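Local coordinates for putative alpha/beta hydrolase fold protein (Candidatus Nitrososphaera gargensis, PDB 5A62), which probably hydrolyses carboxylic esters as a member of the alpha/beta hydrolase fold superfamily, at residues 151-156 with 174-179; 57-62 with 67-72; 98-103 with 193-198. All coordinates share one frame; numbering follows the deposited sequence.

Contact 1: residues 151-156 with 174-179; sequences ALAEHK and DFFREV
Ala153 faces Phe176 where helix 149-157 runs past helix 170-180, the two segment axes 10.0 Å apart at closest and 153° between their directions, a nearly antiparallel pairing. The backbones come nearest at Ala153 and Arg177, and the methyl of Ala153 points at the partner, CB lying 4.2 Å from Phe176 CE2. One residue on, Glu154 starts out alongside rather than at the partner helix. Its chain bends at chi2, which brings the carboxylate round to the guanidinium of Arg177. In the conformer described here, one of two modelled for Arg177, the grip is side-on and two-pronged: Arg177 NE gives its hydrogen to Glu154 OE2 at 2.8 Å, and Arg177 NH2 gives one to Glu154 OE1 at 3.0 Å. Both bonds are close to straight, with N-H...O angles of 172°. OE1 uses its syn lone pair, while OE2 is met on its syn side with the donor tilted somewhat out of the carboxylate plane; the two planar groups are nearly coplanar. The remaining arginine nitrogen, NH1, turns back within its own helix to Asp174 OD1 at 2.7 Å, a salt bridge with a weak, bent hydrogen bond; Asp174 also pairs with Lys170. Last comes Lys156, whose aliphatic part crosses Phe176 at about a right angle, CE resting 3.9 Å from CZ of the ring. CG of Phe176 lies anti to its backbone N (chi1 174°), which sends the ring towards the other helix; Phe180 and Trp249 also meet it. The contact thus splits into an apolar side at the buried phenyl ring and a charged side among partly exposed residues, where Arg177, between two carboxylates, would be expected to ease their mutual repulsion, while the paired bonds to Glu154 would restrict rotation of its guanidinium group in this conformer.

Contact 2: residues 57-62 with 67-72; sequences ELRGHH and GKTGAY
The side chains of Arg59 and Tyr72 run alongside one another with opposite headings, and their meeting supplies most of the direct touching between 57-62 and 67-72. The aliphatic part of the arginine meets the CD2-CE2 bond of the tyrosine ring obliquely: Arg59 CD is 3.8 Å from Tyr72 CD2, and Arg59 CB is 4.0 Å from Tyr72 CE2. The guanidinium stands near Tyr72 CB with its plane turned 57° from the ring, so the two flat groups are not stacked. Tyr72 holds CG between its backbone N and carbonyl carbon (chi1 56°), and its hydroxyl end extends towards the Leu58-His61 turn.

Two waters make the polar links across the contact. Water 1 accepts from Tyr72 OH and donates to the backbone O of Arg59, at 2.7 Å from each, in the plane of the tyrosine ring. Water 2 lies in the guanidinium plane, accepting from Arg59 NH1 at 2.9 Å and bonded to Thr69 OG1 at 3.0 Å. The strongest partner of the guanidinium is elsewhere, in Asp80 of helix 74-87, which forms a salt bridge with Arg59 NE.

Within 57-62, His61 ND1 donates to Arg59 O at 2.9 Å, from above the carbonyl plane, and that oxygen is therefore gripped by both the imidazole and water 1. His61 N also bonds to Leu58 O, closing a type II beta turn with Gly60 at its positive-phi position.

The arrangement belongs to the long loop between strand 52-56 and helix 74-87, a strand-to-helix connection of the alpha/beta hydrolase fold, folded back on itself through a buried arginine and bridging waters.

Contact 3: residues 98-103 with 193-198; sequences HSIGGI and VALYTI. With ACT (acetate ion), chain B.
The strand-turn-helix of 98-103 fits the nucleophile elbow of alpha/beta hydrolases: Ser99, with positive phi (58°), sits in a sharp turn between strand 93-98 and helix 100-111, and Gly101 closes the Gly97-Ser99-Gly101 pattern. In the conformer described here, one of two, Ser99 OG is hydrogen-bonded to His248 NE2, consistent with a nucleophile and its histidine. An acetate, probably from the crystallisation liquor, lies by the elbow, where Ile100 N donates to its OXT at 3.0 Å with an angle of 161°. Ile32 N binds the same ion, an arrangement consistent with an oxyanion hole.

After the elbow, the first turn of the helix meets 193-198, which continues from helix 185-194, through aliphatic side chains. Ile100 CG1 is anti to its backbone N (chi1 -159°), which carries CD1 out to Leu195 CD2 at 3.9 Å. That leucine methyl reaches Ile103 CD1 as well, at 4.3 Å. The other branch, Leu195 CD1, lies 4.2 Å from the acetate methyl. Ile198 crosses Ile103, also modelled in two conformers, at about a right angle; in the one described, Ile198 CD1 touches Ile103 CD1 at 3.9 Å and CG2 at 4.1 Å.

Contact 3 holds the probable active site, and contact 2 adjoins it: Tyr72 CE1 is 3.5 Å from Ala194 CB, and Leu58 CD1 is 3.7 Å from Ile100 CG2, so the loop after strand 52-56 packs on both segments of contact 3. Their centres are about 14 Å apart, and both also touch the second subunit. Contact 1 stands apart in the helices inserted between strands 116-122 and 212-218. Its centre is about 21 Å from that of contact 3 and about 20 Å from that of contact 2, and it touches neither. Along the chain, helix 170-180 of contact 1 is followed by helix 185-194, which leads into segment 193-198 beside the acetate.

Contact 1: residues 151-156 with 174-179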
loop_
_atom_site.group_PDB
_atom_site.type_symbol
_atom_site.label_atom_id
_atom_site.label_comp_id
_atom_site.label_asym_id
_atom_site.label_seq_id
_atom_site.Cartn_x
_atom_site.Cartn_y
_atom_site.Cartn_z
ATOM N N ALA A 151 19.653 8.303 9.957
ATOM C CA ALA A 151 18.926 9.285 10.744
ATOM C C ALA A 151 17.680 8.737 11.363
ATOM O O ALA A 151 17.397 8.958 12.543
ATOM C CB ALA A 151 18.589 10.507 9.931
ATOM N N LEU A 152 16.958 7.922 10.598
ATOM C CA LEU A 152 15.782 7.334 11.151
ATOM C C LEU A 152 16.127 6.459 12.368
ATOM O O LEU A 152 15.431 6.507 13.402
ATOM C CB LEU A 152 14.981 6.572 10.103
ATOM C CG LEU A 152 13.779 5.789 10.625
ATOM C CD1 LEU A 152 12.786 6.650 11.355
ATOM C CD2 LEU A 152 13.085 5.072 9.468
ATOM N N ALA A 153 17.164 5.656 12.277
ATOM C CA ALA A 153 17.527 4.859 13.424
ATOM C C ALA A 153 17.820 5.733 14.649
ATOM O O ALA A 153 17.435 5.399 15.748
ATOM C CB ALA A 153 18.732 3.967 13.133
ATOM N N GLU A 154 18.559 6.819 14.406
ATOM C CA GLU A 154 18.856 7.702 15.543
ATOM C C GLU A 154 17.640 8.286 16.182
ATOM O O GLU A 154 17.508 8.334 17.407
ATOM C CB GLU A 154 19.782 8.791 15.090
ATOM C CG GLU A 154 21.157 8.327 14.728
ATOM C CD GLU A 154 21.898 7.518 15.796
ATOM O OE1 GLU A 154 21.807 7.766 17.037
ATOM O OE2 GLU A 154 22.540 6.563 15.331
ATOM N N HIS A 155 16.653 8.636 15.354
ATOM C CA HIS A 155 15.383 9.118 15.916
ATOM C C HIS A 155 14.595 8.076 16.648
ATOM O O HIS A 155 13.939 8.401 17.667
ATOM C CB HIS A 155 14.530 9.752 14.808
ATOM C CG HIS A 155 15.023 11.085 14.377
ATOM N ND1 HIS A 155 14.682 12.244 15.053
ATOM C CD2 HIS A 155 15.751 11.458 13.311
ATOM C CE1 HIS A 155 15.275 13.262 14.451
ATOM N NE2 HIS A 155 15.925 12.821 13.392
ATOM N N LYS A 156 14.636 6.839 16.181
ATOM C CA LYS A 156 13.954 5.729 16.858
ATOM C C LYS A 156 14.610 5.422 18.220
ATOM O O LYS A 156 13.921 5.071 19.150
ATOM C CB LYS A 156 13.932 4.497 16.016
ATOM C CG LYS A 156 12.995 4.672 14.826
ATOM C CD LYS A 156 12.941 3.424 13.981
ATOM C CE LYS A 156 12.202 2.295 14.625
ATOM N NZ LYS A 156 10.741 2.608 14.513
ATOM N N ASP A 174 23.103 -0.434 19.781
ATOM C CA ASP A 174 24.033 -0.519 18.745
ATOM C C ASP A 174 23.772 -1.721 17.845
ATOM O O ASP A 174 24.002 -1.618 16.627
ATOM C CB ASP A 174 25.465 -0.576 19.351
ATOM C CG ASP A 174 25.929 0.730 19.794
ATOM O OD1 ASP A 174 25.417 1.784 19.471
ATOM O OD2 ASP A 174 26.965 0.742 20.530
ATOM N N PHE A 175 23.295 -2.819 18.390
ATOM C CA PHE A 175 22.843 -3.961 17.601
ATOM C C PHE A 175 21.657 -3.556 16.677
ATOM O O PHE A 175 21.713 -3.770 15.451
ATOM C CB PHE A 175 22.491 -5.074 18.540
ATOM C CG PHE A 175 21.918 -6.334 17.920
ATOM C CD1 PHE A 175 22.327 -6.802 16.701
ATOM C CD2 PHE A 175 20.978 -7.063 18.619
ATOM C CE1 PHE A 175 21.799 -8.017 16.202
ATOM C CE2 PHE A 175 20.437 -8.221 18.081
ATOM C CZ PHE A 175 20.889 -8.693 16.876
ATOM N N PHE A 176 20.700 -2.835 17.238
ATOM C CA PHE A 176 19.634 -2.307 16.442
ATOM C C PHE A 176 20.142 -1.428 15.318
ATOM O O PHE A 176 19.697 -1.557 14.157
ATOM C CB PHE A 176 18.646 -1.533 17.299
ATOM C CG PHE A 176 17.575 -0.838 16.523
ATOM C CD1 PHE A 176 16.443 -1.487 16.181
ATOM C CD2 PHE A 176 17.736 0.469 16.162
ATOM C CE1 PHE A 176 15.460 -0.841 15.449
ATOM C CE2 PHE A 176 16.734 1.123 15.458
ATOM C CZ PHE A 176 15.626 0.421 15.111
ATOM N N ARG A 177 21.069 -0.513 15.580
ATOM C CA ARG A 177 21.645 0.330 14.523
ATOM C C ARG A 177 22.219 -0.477 13.406
ATOM O O ARG A 177 21.920 -0.208 12.238
ATOM C CB ARG A 177 22.791 1.199 15.031
ATOM C CG ARG A 177 22.345 2.363 15.885
ATOM C CD ARG A 177 23.537 3.198 16.376
ATOM N NE ARG A 177 23.105 4.414 17.090
ATOM C CZ ARG A 177 22.992 4.513 18.416
ATOM N NH1 ARG A 177 23.304 3.499 19.212
ATOM N NH2 ARG A 177 22.537 5.643 18.970
ATOM N N GLU A 178 23.052 -1.452 13.779
ATOM C CA GLU A 178 23.693 -2.353 12.815
ATOM C C GLU A 178 22.650 -2.894 11.874
ATOM O O GLU A 178 22.800 -2.691 10.636
ATOM C CB GLU A 178 24.512 -3.499 13.467
ATOM C CG GLU A 178 25.431 -4.247 12.456
ATOM C CD GLU A 178 26.808 -3.607 12.161
ATOM O OE1 GLU A 178 26.920 -2.356 11.948
ATOM O OE2 GLU A 178 27.819 -4.390 12.085
ATOM N N VAL A 179 21.620 -3.497 12.473
ATOM C CA VAL A 179 20.624 -4.257 11.718
ATOM C C VAL A 179 19.791 -3.267 10.856
ATOM O O VAL A 179 19.693 -3.395 9.641
ATOM C CB VAL A 179 19.732 -5.037 12.638
ATOM C CG1 VAL A 179 18.468 -5.576 11.926
ATOM C CG2 VAL A 179 20.519 -6.147 13.354
#

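Contact 2: residues 57-62 with 67-72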
loop_
_atom_site.group_PDB
_atom_site.type_symbol
_atom_site.label_atom_id
_atom_site.label_comp_id
_atom_site.label_asym_id
_atom_site.label_seq_id
_atom_site.Cartn_x
_atom_site.Cartn_y
_atom_site.Cartn_z
ATOM N N GLU A 57 15.898 -12.582 3.608
ATOM C CA GLU A 57 15.707 -11.165 3.692
ATOM C C GLU A 57 14.578 -10.753 2.788
ATOM O O GLU A 57 14.525 -11.047 1.610
ATOM C CB GLU A 57 17.019 -10.425 3.448
ATOM C CG GLU A 57 17.975 -10.673 4.616
ATOM C CD GLU A 57 19.401 -10.275 4.545
ATOM O OE1 GLU A 57 19.915 -9.922 3.482
ATOM O OE2 GLU A 57 19.988 -10.283 5.650
ATOM N N LEU A 58 13.627 -10.018 3.391
ATOM C CA LEU A 58 12.510 -9.422 2.697
ATOM C C LEU A 58 12.906 -8.430 1.632
ATOM O O LEU A 58 13.969 -7.856 1.679
ATOM C CB LEU A 58 11.601 -8.719 3.692
ATOM C CG LEU A 58 10.967 -9.610 4.746
ATOM C CD1 LEU A 58 10.123 -8.702 5.680
ATOM C CD2 LEU A 58 10.181 -10.753 4.215
ATOM N N ARG A 59 12.005 -8.158 0.693
ATOM C CA ARG A 59 12.239 -7.169 -0.374
ATOM C C ARG A 59 12.809 -5.910 0.187
ATOM O O ARG A 59 12.284 -5.333 1.192
ATOM C CB ARG A 59 10.962 -6.801 -1.116
ATOM C CG ARG A 59 10.390 -7.978 -1.871
ATOM C CD ARG A 59 9.301 -7.538 -2.776
ATOM N NE ARG A 59 8.663 -8.693 -3.410
ATOM C CZ ARG A 59 7.854 -8.605 -4.458
ATOM N NH1 ARG A 59 7.636 -7.435 -5.040
ATOM N NH2 ARG A 59 7.336 -9.756 -4.921
ATOM N N GLY A 60 13.905 -5.458 -0.375
ATOM C CA GLY A 60 14.454 -4.171 -0.019
ATOM C C GLY A 60 15.174 -4.094 1.309
ATOM O O GLY A 60 15.525 -2.985 1.816
ATOM N N HIS A 61 15.382 -5.243 1.967
ATOM C CA HIS A 61 16.046 -5.316 3.242
ATOM C C HIS A 61 17.410 -5.999 3.027
ATOM O O HIS A 61 17.511 -7.096 2.508
ATOM C CB HIS A 61 15.234 -6.120 4.235
ATOM C CG HIS A 61 14.035 -5.373 4.741
ATOM N ND1 HIS A 61 12.989 -4.936 3.956
ATOM C CD2 HIS A 61 13.778 -4.929 5.988
ATOM C CE1 HIS A 61 12.127 -4.273 4.722
ATOM N NE2 HIS A 61 12.583 -4.246 5.954
ATOM N N HIS A 62 18.480 -5.252 3.362
ATOM C CA HIS A 62 19.888 -5.738 3.347
ATOM C C HIS A 62 20.204 -6.234 1.955
ATOM O O HIS A 62 20.248 -5.438 1.006
ATOM C CB HIS A 62 20.105 -6.721 4.489
ATOM C CG HIS A 62 21.523 -7.070 4.804
ATOM N ND1 HIS A 62 22.631 -6.373 4.392
ATOM C CD2 HIS A 62 21.957 -8.113 5.516
ATOM C CE1 HIS A 62 23.721 -6.975 4.895
ATOM N NE2 HIS A 62 23.341 -8.016 5.575
ATOM N N GLY A 67 13.303 -5.626 -7.166
ATOM C CA GLY A 67 12.780 -6.093 -8.448
ATOM C C GLY A 67 12.284 -4.969 -9.312
ATOM O O GLY A 67 12.694 -3.805 -9.212
ATOM N N LYS A 68 11.356 -5.315 -10.177
ATOM C CA LYS A 68 10.815 -4.483 -11.211
ATOM C C LYS A 68 10.019 -3.347 -10.638
ATOM O O LYS A 68 9.805 -2.345 -11.325
ATOM C CB LYS A 68 9.877 -5.372 -12.090
ATOM C CG LYS A 68 10.586 -6.317 -13.066
ATOM C CD LYS A 68 9.639 -6.999 -14.035
ATOM C CE LYS A 68 10.405 -8.024 -14.860
ATOM N NZ LYS A 68 9.431 -8.768 -15.674
ATOM N N THR A 69 9.445 -3.535 -9.461
ATOM C CA THR A 69 8.536 -2.532 -8.868
ATOM C C THR A 69 9.063 -2.121 -7.531
ATOM O O THR A 69 10.025 -2.730 -6.996
ATOM C CB THR A 69 7.138 -3.128 -8.639
ATOM O OG1 THR A 69 7.222 -4.141 -7.609
ATOM C CG2 THR A 69 6.601 -3.688 -9.900
ATOM N N GLY A 70 8.498 -1.099 -6.936
ATOM C CA GLY A 70 8.858 -0.652 -5.657
ATOM C C GLY A 70 7.731 -0.619 -4.624
ATOM O O GLY A 70 7.877 -0.020 -3.552
ATOM N N ALA A 71 6.635 -1.264 -4.971
ATOM C CA ALA A 71 5.443 -1.401 -4.128
ATOM C C ALA A 71 4.937 -2.771 -4.298
ATOM O O ALA A 71 5.085 -3.351 -5.379
ATOM C CB ALA A 71 4.340 -0.412 -4.510
ATOM N N TYR A 72 4.229 -3.261 -3.288
ATOM C CA TYR A 72 3.682 -4.621 -3.354
ATOM C C TYR A 72 2.659 -4.793 -2.286
ATOM O O TYR A 72 2.489 -3.925 -1.402
ATOM C CB TYR A 72 4.790 -5.638 -3.189
ATOM C CG TYR A 72 5.624 -5.510 -1.939
ATOM C CD1 TYR A 72 5.108 -5.895 -0.719
ATOM C CD2 TYR A 72 6.838 -4.833 -1.926
ATOM C CE1 TYR A 72 5.797 -5.727 0.433
ATOM C CE2 TYR A 72 7.575 -4.675 -0.753
ATOM C CZ TYR A 72 7.035 -5.126 0.444
ATOM O OH TYR A 72 7.722 -4.993 1.622
HETATM O O HOH W 1 10.068 -3.785 1.186
HETATM O O HOH W 2 8.800 -4.799 -5.084
#

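Contact 3: residues 98-103 with 193-198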
loop_
_atom_site.group_PDB
_atom_site.type_symbol
_atom_site.label_atom_id
_atom_site.label_comp_id
_atom_site.label_asym_id
_atom_site.label_seq_id
_atom_site.Cartn_x
_atom_site.Cartn_y
_atom_site.Cartn_z
ATOM N N HIS A 98 8.789 -12.582 13.271
ATOM C CA HIS A 98 8.762 -11.435 14.161
ATOM C C HIS A 98 8.099 -10.301 13.422
ATOM O O HIS A 98 8.496 -9.920 12.343
ATOM C CB HIS A 98 10.196 -11.021 14.571
ATOM C CG HIS A 98 10.276 -9.785 15.398
ATOM N ND1 HIS A 98 11.369 -8.950 15.338
ATOM C CD2 HIS A 98 9.495 -9.297 16.355
ATOM C CE1 HIS A 98 11.192 -7.945 16.191
ATOM N NE2 HIS A 98 10.063 -8.138 16.835
ATOM N N SER A 99 7.079 -9.731 14.067
ATOM C CA SER A 99 6.347 -8.554 13.566
ATOM C C SER A 99 5.754 -8.863 12.197
ATOM O O SER A 99 4.972 -9.749 12.045
ATOM C CB SER A 99 7.203 -7.295 13.615
ATOM O OG SER A 99 6.327 -6.170 13.721
ATOM N N ILE A 100 6.128 -8.166 11.139
ATOM C CA ILE A 100 5.635 -8.536 9.810
ATOM C C ILE A 100 5.879 -9.977 9.462
ATOM O O ILE A 100 5.090 -10.598 8.746
ATOM C CB ILE A 100 6.168 -7.587 8.668
ATOM C CG1 ILE A 100 5.270 -7.645 7.431
ATOM C CG2 ILE A 100 7.599 -7.892 8.288
ATOM C CD1 ILE A 100 5.644 -6.698 6.317
ATOM N N GLY A 101 6.970 -10.500 9.967
ATOM C CA GLY A 101 7.278 -11.960 9.768
ATOM C C GLY A 101 6.202 -12.832 10.318
ATOM O O GLY A 101 5.892 -13.891 9.780
ATOM N N GLY A 102 5.580 -12.431 11.390
ATOM C CA GLY A 102 4.433 -13.113 12.029
ATOM C C GLY A 102 3.196 -13.059 11.177
ATOM O O GLY A 102 2.478 -14.043 10.957
ATOM N N ILE A 103 2.923 -11.893 10.585
ATOM C CA ILE A 103 1.860 -11.751 9.688
ATOM C C ILE A 103 2.032 -12.650 8.434
ATOM O O ILE A 103 1.137 -13.374 7.976
ATOM C CB ILE A 103 1.729 -10.255 9.273
ATOM C CG1 ILE A 103 1.938 -9.362 10.520
ATOM C CG2 ILE A 103 0.382 -10.199 8.659
ATOM C CD1 ILE A 103 1.769 -7.850 10.322
ATOM N N VAL A 193 3.975 0.515 3.795
ATOM C CA VAL A 193 2.780 0.685 2.975
ATOM C C VAL A 193 2.030 -0.682 2.860
ATOM O O VAL A 193 0.814 -0.744 2.882
ATOM C CB VAL A 193 3.141 1.298 1.615
ATOM C CG1 VAL A 193 1.972 1.185 0.649
ATOM C CG2 VAL A 193 3.606 2.731 1.790
ATOM N N ALA A 194 2.783 -1.765 2.665
ATOM C CA ALA A 194 2.194 -3.078 2.503
ATOM C C ALA A 194 1.335 -3.475 3.680
ATOM O O ALA A 194 0.447 -4.321 3.549
ATOM C CB ALA A 194 3.228 -4.122 2.213
ATOM N N LEU A 195 1.618 -2.931 4.847
ATOM C CA LEU A 195 0.791 -3.293 6.013
ATOM C C LEU A 195 -0.660 -2.973 5.794
ATOM O O LEU A 195 -1.522 -3.602 6.402
ATOM C CB LEU A 195 1.312 -2.588 7.284
ATOM C CG LEU A 195 2.754 -2.985 7.662
ATOM C CD1 LEU A 195 3.163 -2.174 8.850
ATOM C CD2 LEU A 195 2.889 -4.460 7.912
ATOM N N TYR A 196 -0.981 -1.983 5.008
ATOM C CA TYR A 196 -2.397 -1.669 4.698
ATOM C C TYR A 196 -3.108 -2.697 3.867
ATOM O O TYR A 196 -4.325 -2.694 3.720
ATOM C CB TYR A 196 -2.496 -0.339 3.946
ATOM C CG TYR A 196 -2.215 0.881 4.782
ATOM C CD1 TYR A 196 -3.256 1.499 5.447
ATOM C CD2 TYR A 196 -0.977 1.470 4.866
ATOM C CE1 TYR A 196 -3.032 2.602 6.229
ATOM C CE2 TYR A 196 -0.790 2.610 5.605
ATOM C CZ TYR A 196 -1.824 3.160 6.291
ATOM O OH TYR A 196 -1.603 4.316 7.053
ATOM N N THR A 197 -2.337 -3.613 3.268
ATOM C CA THR A 197 -2.871 -4.596 2.324
ATOM C C THR A 197 -3.103 -5.936 2.964
ATOM O O THR A 197 -3.467 -6.899 2.249
ATOM C CB THR A 197 -1.969 -4.765 1.086
ATOM O OG1 THR A 197 -0.786 -5.468 1.475
ATOM C CG2 THR A 197 -1.587 -3.452 0.533
ATOM N N ILE A 198 -2.972 -6.044 4.293
ATOM C CA ILE A 198 -3.264 -7.334 4.980
ATOM C C ILE A 198 -4.777 -7.603 4.824
ATOM O O ILE A 198 -5.556 -6.678 5.123
ATOM C CB ILE A 198 -2.952 -7.215 6.438
ATOM C CG1 ILE A 198 -1.454 -6.975 6.672
ATOM C CG2 ILE A 198 -3.428 -8.434 7.183
ATOM C CD1 ILE A 198 -1.173 -6.502 8.091
HETATM C C ACT B . 6.729 -4.645 11.507
HETATM O O ACT B . 7.204 -3.580 11.975
HETATM O OXT ACT B . 7.480 -5.508 11.146
HETATM C CH3 ACT B . 5.200 -4.859 11.332
#